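Local coordinates for protein 2-oxo-1,2-dihydroquinoline 8-monooxygenase, oxygenase component (Pseudomonas putida, PDB 1Z03) that probably hydroxylates 2-oxo-1,2-dihydroquinoline at carbon 8, as the trimeric oxygenase component of a Rieske non-haem iron monooxygenase, at residues H291-V296 / M303-P308; V313-Y318 / I331-C336. One frame throughout, in Å; residues are numbered along the deposited sequence.

Contact 1: H291-V296 / M303-P308; sequences HYRTSV and MVENWP. With OCH (quinolin-2(1H)-one), chain I.
The antiparallel beta hairpin of strands 293-297 and 301-305, in the catalytic domain of this Rieske oxygenase, forms one wall of the substrate pocket, and Tyr-292, Thr-294, Val-304 and Trp-307 all touch the bound quinolinone, each with a carbon as its nearest atom. The rim of the quinolinone, at C7, points into one face of the Trp-307 indole, CE2 lying 3.4 Å from OCH C7, while Pro-308 CB sits against the opposite face. The edge of the same indole meets the face of Tyr-292 in a T-shaped pair, planes at 88°, with CZ3 of Trp-307 3.9 Å from CD2 of Tyr-292. The phenol gets there because CG of Tyr-292 is wedged between its backbone N and carbonyl carbon (chi1 63°). On the ligand side of the hairpin, Val-304 CG2 touches OCH C4 at 3.5 Å, and CG2 of Thr-294 reaches across to Val-304 CG1.

On the opposite face of the hairpin, beside Met-303, the contact is ionic. Arg-293 grips Glu-305 side-on: NE donates to OE1 (2.8 Å) and NH1 to OE2 (2.9 Å), the latter on its syn lone pair, although guanidinium and carboxylate planes are turned 48° apart. A water is hydrogen-bonded to Glu-305 OE1, Arg-293 O and Ser-295 OG. Past the strand ends, Asn-306 ND2 closes on His-291 O at 2.8 Å, nearly straight. Phe-180 and Pro-181 carbonyls take further guanidinium hydrogens, and Trp-185 NE1 binds Glu-305 OE2. A buried ion pair with so many partners is likely to stay charged on both sides.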
loop_
_atom_site.group_PDB
_atom_site.type_symbol
_atom_site.label_atom_id
_atom_site.label_comp_id
_atom_site.label_asym_id
_atom_site.label_seq_id
_atom_site.Cartn_x
_atom_site.Cartn_y
_atom_site.Cartn_z
ATOM N N HIS A 291 -10.015 -42.612 9.916
ATOM C CA HIS A 291 -10.105 -42.891 8.483
ATOM C C HIS A 291 -10.793 -41.760 7.738
ATOM O O HIS A 291 -11.854 -41.292 8.145
ATOM C CB HIS A 291 -10.886 -44.183 8.243
ATOM C CG HIS A 291 -10.385 -45.341 9.043
ATOM N ND1 HIS A 291 -9.173 -45.948 8.793
ATOM C CD2 HIS A 291 -10.907 -45.971 10.121
ATOM C CE1 HIS A 291 -8.969 -46.901 9.683
ATOM N NE2 HIS A 291 -10.006 -46.936 10.501
ATOM N N TYR A 292 -10.194 -41.341 6.630
ATOM C CA TYR A 292 -10.748 -40.259 5.826
ATOM C C TYR A 292 -10.155 -40.341 4.423
ATOM O O TYR A 292 -9.198 -41.077 4.185
ATOM C CB TYR A 292 -10.393 -38.916 6.466
ATOM C CG TYR A 292 -8.902 -38.669 6.503
ATOM C CD1 TYR A 292 -8.236 -38.120 5.404
ATOM C CD2 TYR A 292 -8.143 -39.039 7.613
ATOM C CE1 TYR A 292 -6.860 -37.950 5.408
ATOM C CE2 TYR A 292 -6.759 -38.871 7.624
ATOM C CZ TYR A 292 -6.129 -38.326 6.516
ATOM O OH TYR A 292 -4.765 -38.173 6.518
ATOM N N ARG A 293 -10.720 -39.574 3.499
ATOM C CA ARG A 293 -10.240 -39.571 2.127
ATOM C C ARG A 293 -10.468 -38.219 1.461
ATOM O O ARG A 293 -11.548 -37.639 1.557
ATOM C CB ARG A 293 -10.938 -40.663 1.320
ATOM C CG ARG A 293 -10.442 -40.769 -0.106
ATOM C CD ARG A 293 -10.938 -42.039 -0.754
ATOM N NE ARG A 293 -12.391 -42.090 -0.867
ATOM C CZ ARG A 293 -13.061 -43.152 -1.314
ATOM N NH1 ARG A 293 -14.383 -43.119 -1.397
ATOM N NH2 ARG A 293 -12.405 -44.252 -1.662
ATOM N N THR A 294 -9.447 -37.728 0.772
ATOM C CA THR A 294 -9.549 -36.442 0.100
ATOM C C THR A 294 -9.618 -36.537 -1.422
ATOM O O THR A 294 -9.009 -37.412 -2.046
ATOM C CB THR A 294 -8.368 -35.520 0.479
ATOM O OG1 THR A 294 -7.134 -36.195 0.217
ATOM C CG2 THR A 294 -8.423 -35.152 1.950
ATOM N N SER A 295 -10.369 -35.611 -2.007
ATOM C CA SER A 295 -10.543 -35.523 -3.448
ATOM C C SER A 295 -10.736 -34.044 -3.765
ATOM O O SER A 295 -11.125 -33.270 -2.889
ATOM C CB SER A 295 -11.785 -36.306 -3.886
ATOM O OG SER A 295 -12.969 -35.765 -3.317
ATOM N N VAL A 296 -10.449 -33.648 -5.003
ATOM C CA VAL A 296 -10.629 -32.262 -5.404
ATOM C C VAL A 296 -11.153 -32.197 -6.838
ATOM O O VAL A 296 -10.745 -32.986 -7.694
ATOM C CB VAL A 296 -9.303 -31.467 -5.274
ATOM C CG1 VAL A 296 -8.225 -32.087 -6.145
ATOM C CG2 VAL A 296 -9.530 -30.003 -5.648
ATOM N N MET A 303 -13.026 -32.235 -0.819
ATOM C CA MET A 303 -13.969 -33.048 -0.066
ATOM C C MET A 303 -13.138 -33.960 0.826
ATOM O O MET A 303 -12.196 -34.608 0.369
ATOM C CB MET A 303 -14.862 -33.905 -0.966
ATOM C CG MET A 303 -15.681 -34.919 -0.152
ATOM S SD MET A 303 -16.980 -35.784 -1.067
ATOM C CE MET A 303 -15.990 -36.684 -2.274
ATOM N N VAL A 304 -13.467 -33.978 2.110
ATOM C CA VAL A 304 -12.758 -34.826 3.055
ATOM C C VAL A 304 -13.793 -35.772 3.643
ATOM O O VAL A 304 -14.482 -35.430 4.605
ATOM C CB VAL A 304 -12.111 -33.999 4.190
ATOM C CG1 VAL A 304 -11.103 -34.863 4.955
ATOM C CG2 VAL A 304 -11.431 -32.775 3.612
ATOM N N GLU A 305 -13.911 -36.953 3.044
ATOM C CA GLU A 305 -14.873 -37.957 3.493
ATOM C C GLU A 305 -14.571 -38.439 4.896
ATOM O O GLU A 305 -13.409 -38.557 5.279
ATOM C CB GLU A 305 -14.852 -39.174 2.568
ATOM C CG GLU A 305 -15.323 -38.931 1.160
ATOM C CD GLU A 305 -14.899 -40.058 0.250
ATOM O OE1 GLU A 305 -13.991 -39.850 -0.591
ATOM O OE2 GLU A 305 -15.468 -41.162 0.400
ATOM N N ASN A 306 -15.631 -38.723 5.647
ATOM C CA ASN A 306 -15.529 -39.229 7.009
ATOM C C ASN A 306 -14.727 -38.304 7.923
ATOM O O ASN A 306 -13.885 -38.761 8.699
ATOM C CB ASN A 306 -14.896 -40.630 6.992
ATOM C CG ASN A 306 -15.372 -41.509 8.153
ATOM O OD1 ASN A 306 -16.573 -41.718 8.330
ATOM N ND2 ASN A 306 -14.430 -42.029 8.938
ATOM N N TRP A 307 -14.991 -37.005 7.838
ATOM C CA TRP A 307 -14.282 -36.036 8.671
ATOM C C TRP A 307 -15.242 -34.986 9.235
ATOM O O TRP A 307 -16.056 -34.421 8.503
ATOM C CB TRP A 307 -13.178 -35.354 7.860
ATOM C CG TRP A 307 -12.281 -34.485 8.680
ATOM C CD1 TRP A 307 -12.525 -33.200 9.093
ATOM C CD2 TRP A 307 -11.024 -34.861 9.259
ATOM N NE1 TRP A 307 -11.500 -32.760 9.898
ATOM C CE2 TRP A 307 -10.566 -33.759 10.017
ATOM C CE3 TRP A 307 -10.240 -36.024 9.211
ATOM C CZ2 TRP A 307 -9.356 -33.785 10.724
ATOM C CZ3 TRP A 307 -9.034 -36.051 9.914
ATOM C CH2 TRP A 307 -8.607 -34.936 10.661
ATOM N N PRO A 308 -15.145 -34.702 10.545
ATOM C CA PRO A 308 -14.194 -35.304 11.489
ATOM C C PRO A 308 -14.659 -36.627 12.105
ATOM O O PRO A 308 -13.918 -37.260 12.851
ATOM C CB PRO A 308 -14.028 -34.211 12.536
ATOM C CG PRO A 308 -15.431 -33.681 12.634
ATOM C CD PRO A 308 -15.884 -33.595 11.183
HETATM O O1 OCH I . -5.120 -34.317 3.906
HETATM N N2 OCH I . -6.802 -32.773 4.354
HETATM C C3 OCH I . -7.798 -32.221 5.198
HETATM C C4 OCH I . -8.588 -31.088 4.777
HETATM C C5 OCH I . -9.547 -30.587 5.658
HETATM C C6 OCH I . -9.740 -31.179 6.946
HETATM C C7 OCH I . -8.981 -32.274 7.354
HETATM C C8 OCH I . -8.002 -32.819 6.515
HETATM C C9 OCH I . -7.170 -33.990 6.926
HETATM C C10 OCH I . -6.233 -34.499 6.113
HETATM C C1 OCH I . -5.963 -33.909 4.706
HETATM O O HOH W 1 -12.924 -37.305 -0.874
#

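Contact 2: V313-Y318 / I331-C336; sequences VQYEWY and ILVRVC. With OCH (quinolin-2(1H)-one), chain I.
The ring of Tyr-315 has Val-313 CG2 over one face and Val-333 CG2 in plane at its edge, 3.6 Å from CD1, whereas the six-membered ring of Trp-317 takes Ile-331 CD1 at its edge, 3.8 Å from CZ3. These groups lie on one side of an antiparallel hairpin, strands 313-320 and 325-335, in the helix-grip-like catalytic domain. CG1 of Ile-331, set between the backbone N and carbonyl carbon (chi1 70°), passes over CB of Tyr-315 and carries CD1 on to the indole. Two hydrogen-bonded pairs, Val-313 with Val-333 and Tyr-315 with Ile-331, hold the strands in step.

On the opposite face of the hairpin, Gln-314 and Leu-332 form the non-hydrogen-bonded pair, CD2 of Leu-332 packing 3.6 Å from both CB and OE1 of Gln-314. The extended glutamine sends NE2 to Asn-362 OD1 and, weakly, to Glu-316 OE2, which also bonds Tyr-328 OH. With an alanine in place of Gln-314, Asn-362 OD1 would probably lose this donor and a gap would open between Leu-332 and the quinolinone. The amide lies beside the ligand, Gln-314 NE2 being 3.5 Å from OCH C5.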
loop_
_atom_site.group_PDB
_atom_site.type_symbol
_atom_site.label_atom_id
_atom_site.label_comp_id
_atom_site.label_asym_id
_atom_site.label_seq_id
_atom_site.Cartn_x
_atom_site.Cartn_y
_atom_site.Cartn_z
ATOM N N VAL A 313 -18.990 -34.848 6.701
ATOM C CA VAL A 313 -18.001 -34.609 5.654
ATOM C C VAL A 313 -17.596 -33.133 5.651
ATOM O O VAL A 313 -18.401 -32.264 5.991
ATOM C CB VAL A 313 -18.564 -35.004 4.251
ATOM C CG1 VAL A 313 -19.790 -34.174 3.917
ATOM C CG2 VAL A 313 -17.501 -34.825 3.185
ATOM N N GLN A 314 -16.343 -32.853 5.293
ATOM C CA GLN A 314 -15.870 -31.471 5.237
ATOM C C GLN A 314 -15.602 -31.039 3.805
ATOM O O GLN A 314 -14.953 -31.749 3.045
ATOM C CB GLN A 314 -14.587 -31.275 6.065
ATOM C CG GLN A 314 -14.125 -29.800 6.126
ATOM C CD GLN A 314 -13.107 -29.520 7.223
ATOM O OE1 GLN A 314 -13.167 -30.098 8.311
ATOM N NE2 GLN A 314 -12.176 -28.605 6.948
ATOM N N TYR A 315 -16.120 -29.874 3.439
ATOM C CA TYR A 315 -15.912 -29.322 2.106
ATOM C C TYR A 315 -15.225 -27.970 2.251
ATOM O O TYR A 315 -15.524 -27.211 3.172
ATOM C CB TYR A 315 -17.246 -29.116 1.374
ATOM C CG TYR A 315 -17.977 -30.386 1.000
ATOM C CD1 TYR A 315 -19.205 -30.702 1.579
ATOM C CD2 TYR A 315 -17.437 -31.279 0.070
ATOM C CE1 TYR A 315 -19.880 -31.878 1.243
ATOM C CE2 TYR A 315 -18.105 -32.459 -0.273
ATOM C CZ TYR A 315 -19.323 -32.751 0.316
ATOM O OH TYR A 315 -19.976 -33.920 -0.012
ATOM N N GLU A 316 -14.300 -27.673 1.347
ATOM C CA GLU A 316 -13.617 -26.391 1.374
ATOM C C GLU A 316 -13.553 -25.811 -0.030
ATOM O O GLU A 316 -13.460 -26.551 -1.010
ATOM C CB GLU A 316 -12.194 -26.527 1.927
ATOM C CG GLU A 316 -12.113 -27.107 3.339
ATOM C CD GLU A 316 -10.744 -26.929 3.963
ATOM O OE1 GLU A 316 -9.759 -26.747 3.219
ATOM O OE2 GLU A 316 -10.641 -26.990 5.201
ATOM N N TRP A 317 -13.647 -24.486 -0.113
ATOM C CA TRP A 317 -13.558 -23.768 -1.379
ATOM C C TRP A 317 -12.511 -22.695 -1.146
ATOM O O TRP A 317 -12.267 -22.303 -0.006
ATOM C CB TRP A 317 -14.874 -23.083 -1.730
ATOM C CG TRP A 317 -15.919 -23.973 -2.336
ATOM C CD1 TRP A 317 -16.188 -24.134 -3.667
ATOM C CD2 TRP A 317 -16.894 -24.746 -1.630
ATOM N NE1 TRP A 317 -17.285 -24.951 -3.832
ATOM C CE2 TRP A 317 -17.736 -25.342 -2.597
ATOM C CE3 TRP A 317 -17.142 -24.991 -0.273
ATOM C CZ2 TRP A 317 -18.815 -26.167 -2.248
ATOM C CZ3 TRP A 317 -18.216 -25.812 0.073
ATOM C CH2 TRP A 317 -19.039 -26.387 -0.912
ATOM N N TYR A 318 -11.901 -22.234 -2.227
ATOM C CA TYR A 318 -10.882 -21.192 -2.182
ATOM C C TYR A 318 -11.255 -20.350 -3.390
ATOM O O TYR A 318 -10.643 -20.437 -4.458
ATOM C CB TYR A 318 -9.499 -21.818 -2.338
ATOM C CG TYR A 318 -9.342 -23.077 -1.512
ATOM C CD1 TYR A 318 -9.764 -24.317 -2.004
ATOM C CD2 TYR A 318 -8.837 -23.021 -0.212
ATOM C CE1 TYR A 318 -9.688 -25.469 -1.219
ATOM C CE2 TYR A 318 -8.760 -24.168 0.581
ATOM C CZ TYR A 318 -9.182 -25.383 0.067
ATOM O OH TYR A 318 -9.054 -26.514 0.836
ATOM N N ILE A 331 -16.895 -25.873 5.508
ATOM C CA ILE A 331 -18.174 -26.360 6.017
ATOM C C ILE A 331 -18.193 -27.855 6.339
ATOM O O ILE A 331 -17.415 -28.637 5.792
ATOM C CB ILE A 331 -19.342 -26.089 5.020
ATOM C CG1 ILE A 331 -19.191 -26.973 3.782
ATOM C CG2 ILE A 331 -19.362 -24.631 4.609
ATOM C CD1 ILE A 331 -20.421 -26.981 2.878
ATOM N N LEU A 332 -19.094 -28.236 7.242
ATOM C CA LEU A 332 -19.276 -29.627 7.631
ATOM C C LEU A 332 -20.714 -29.943 7.272
ATOM O O LEU A 332 -21.610 -29.143 7.522
ATOM C CB LEU A 332 -19.049 -29.809 9.135
ATOM C CG LEU A 332 -17.617 -29.536 9.607
ATOM C CD1 LEU A 332 -17.503 -29.753 11.115
ATOM C CD2 LEU A 332 -16.666 -30.468 8.858
ATOM N N VAL A 333 -20.935 -31.098 6.661
ATOM C CA VAL A 333 -22.276 -31.480 6.252
ATOM C C VAL A 333 -22.663 -32.811 6.872
ATOM O O VAL A 333 -21.820 -33.688 7.069
ATOM C CB VAL A 333 -22.374 -31.617 4.716
ATOM C CG1 VAL A 333 -23.811 -31.880 4.306
ATOM C CG2 VAL A 333 -21.838 -30.363 4.040
ATOM N N ARG A 334 -23.947 -32.935 7.196
ATOM C CA ARG A 334 -24.511 -34.154 7.762
ATOM C C ARG A 334 -25.990 -34.154 7.436
ATOM O O ARG A 334 -26.644 -33.114 7.511
ATOM C CB ARG A 334 -24.332 -34.208 9.282
ATOM C CG ARG A 334 -24.979 -35.445 9.901
ATOM C CD ARG A 334 -24.639 -35.645 11.371
ATOM N NE ARG A 334 -25.081 -36.966 11.810
ATOM C CZ ARG A 334 -24.340 -37.807 12.529
ATOM N NH1 ARG A 334 -24.823 -38.992 12.871
ATOM N NH2 ARG A 334 -23.117 -37.468 12.917
ATOM N N VAL A 335 -26.519 -35.305 7.044
ATOM C CA VAL A 335 -27.937 -35.387 6.740
ATOM C C VAL A 335 -28.678 -35.530 8.067
ATOM O O VAL A 335 -28.394 -36.431 8.859
ATOM C CB VAL A 335 -28.252 -36.587 5.824
ATOM C CG1 VAL A 335 -29.758 -36.766 5.684
ATOM C CG2 VAL A 335 -27.628 -36.361 4.460
ATOM N N CYS A 336 -29.604 -34.606 8.311
ATOM C CA CYS A 336 -30.398 -34.588 9.534
ATOM C C CYS A 336 -31.877 -34.569 9.148
ATOM O O CYS A 336 -32.445 -33.515 8.873
ATOM C CB CYS A 336 -30.036 -33.355 10.359
ATOM S SG CYS A 336 -28.268 -33.244 10.743
HETATM O O1 OCH I . -5.120 -34.317 3.906
HETATM N N2 OCH I . -6.802 -32.773 4.354
HETATM C C3 OCH I . -7.798 -32.221 5.198
HETATM C C4 OCH I . -8.588 -31.088 4.777
HETATM C C5 OCH I . -9.547 -30.587 5.658
HETATM C C6 OCH I . -9.740 -31.179 6.946
HETATM C C7 OCH I . -8.981 -32.274 7.354
HETATM C C8 OCH I . -8.002 -32.819 6.515
HETATM C C9 OCH I . -7.170 -33.990 6.926
HETATM C C10 OCH I . -6.233 -34.499 6.113
HETATM C C1 OCH I . -5.963 -33.909 4.706
#

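Overall arrangement
Contacts 1 and 2 are successive hairpins of one seven-stranded antiparallel sheet, with centres about 10 Å apart. Along the chain 291-296/303-308 closes before 313-318/331-336 opens, and strands 301-305 and 313-320, neighbours in the sheet, join them: Val-304 N lies 2.8 Å from Gln-314 O, a probable hydrogen bond. Side chains meet at the same seam, with Trp-307 against Gln-314 on the ligand side and Met-303 against Tyr-315 on the other. Both contacts touch the quinolinone, and the Trp-307 and Gln-314 side chains each lie about 8 Å from the bound iron, an arrangement consistent with the sheet face helping to hold the substrate near the iron bound by His-221, His-225 and Asp-365.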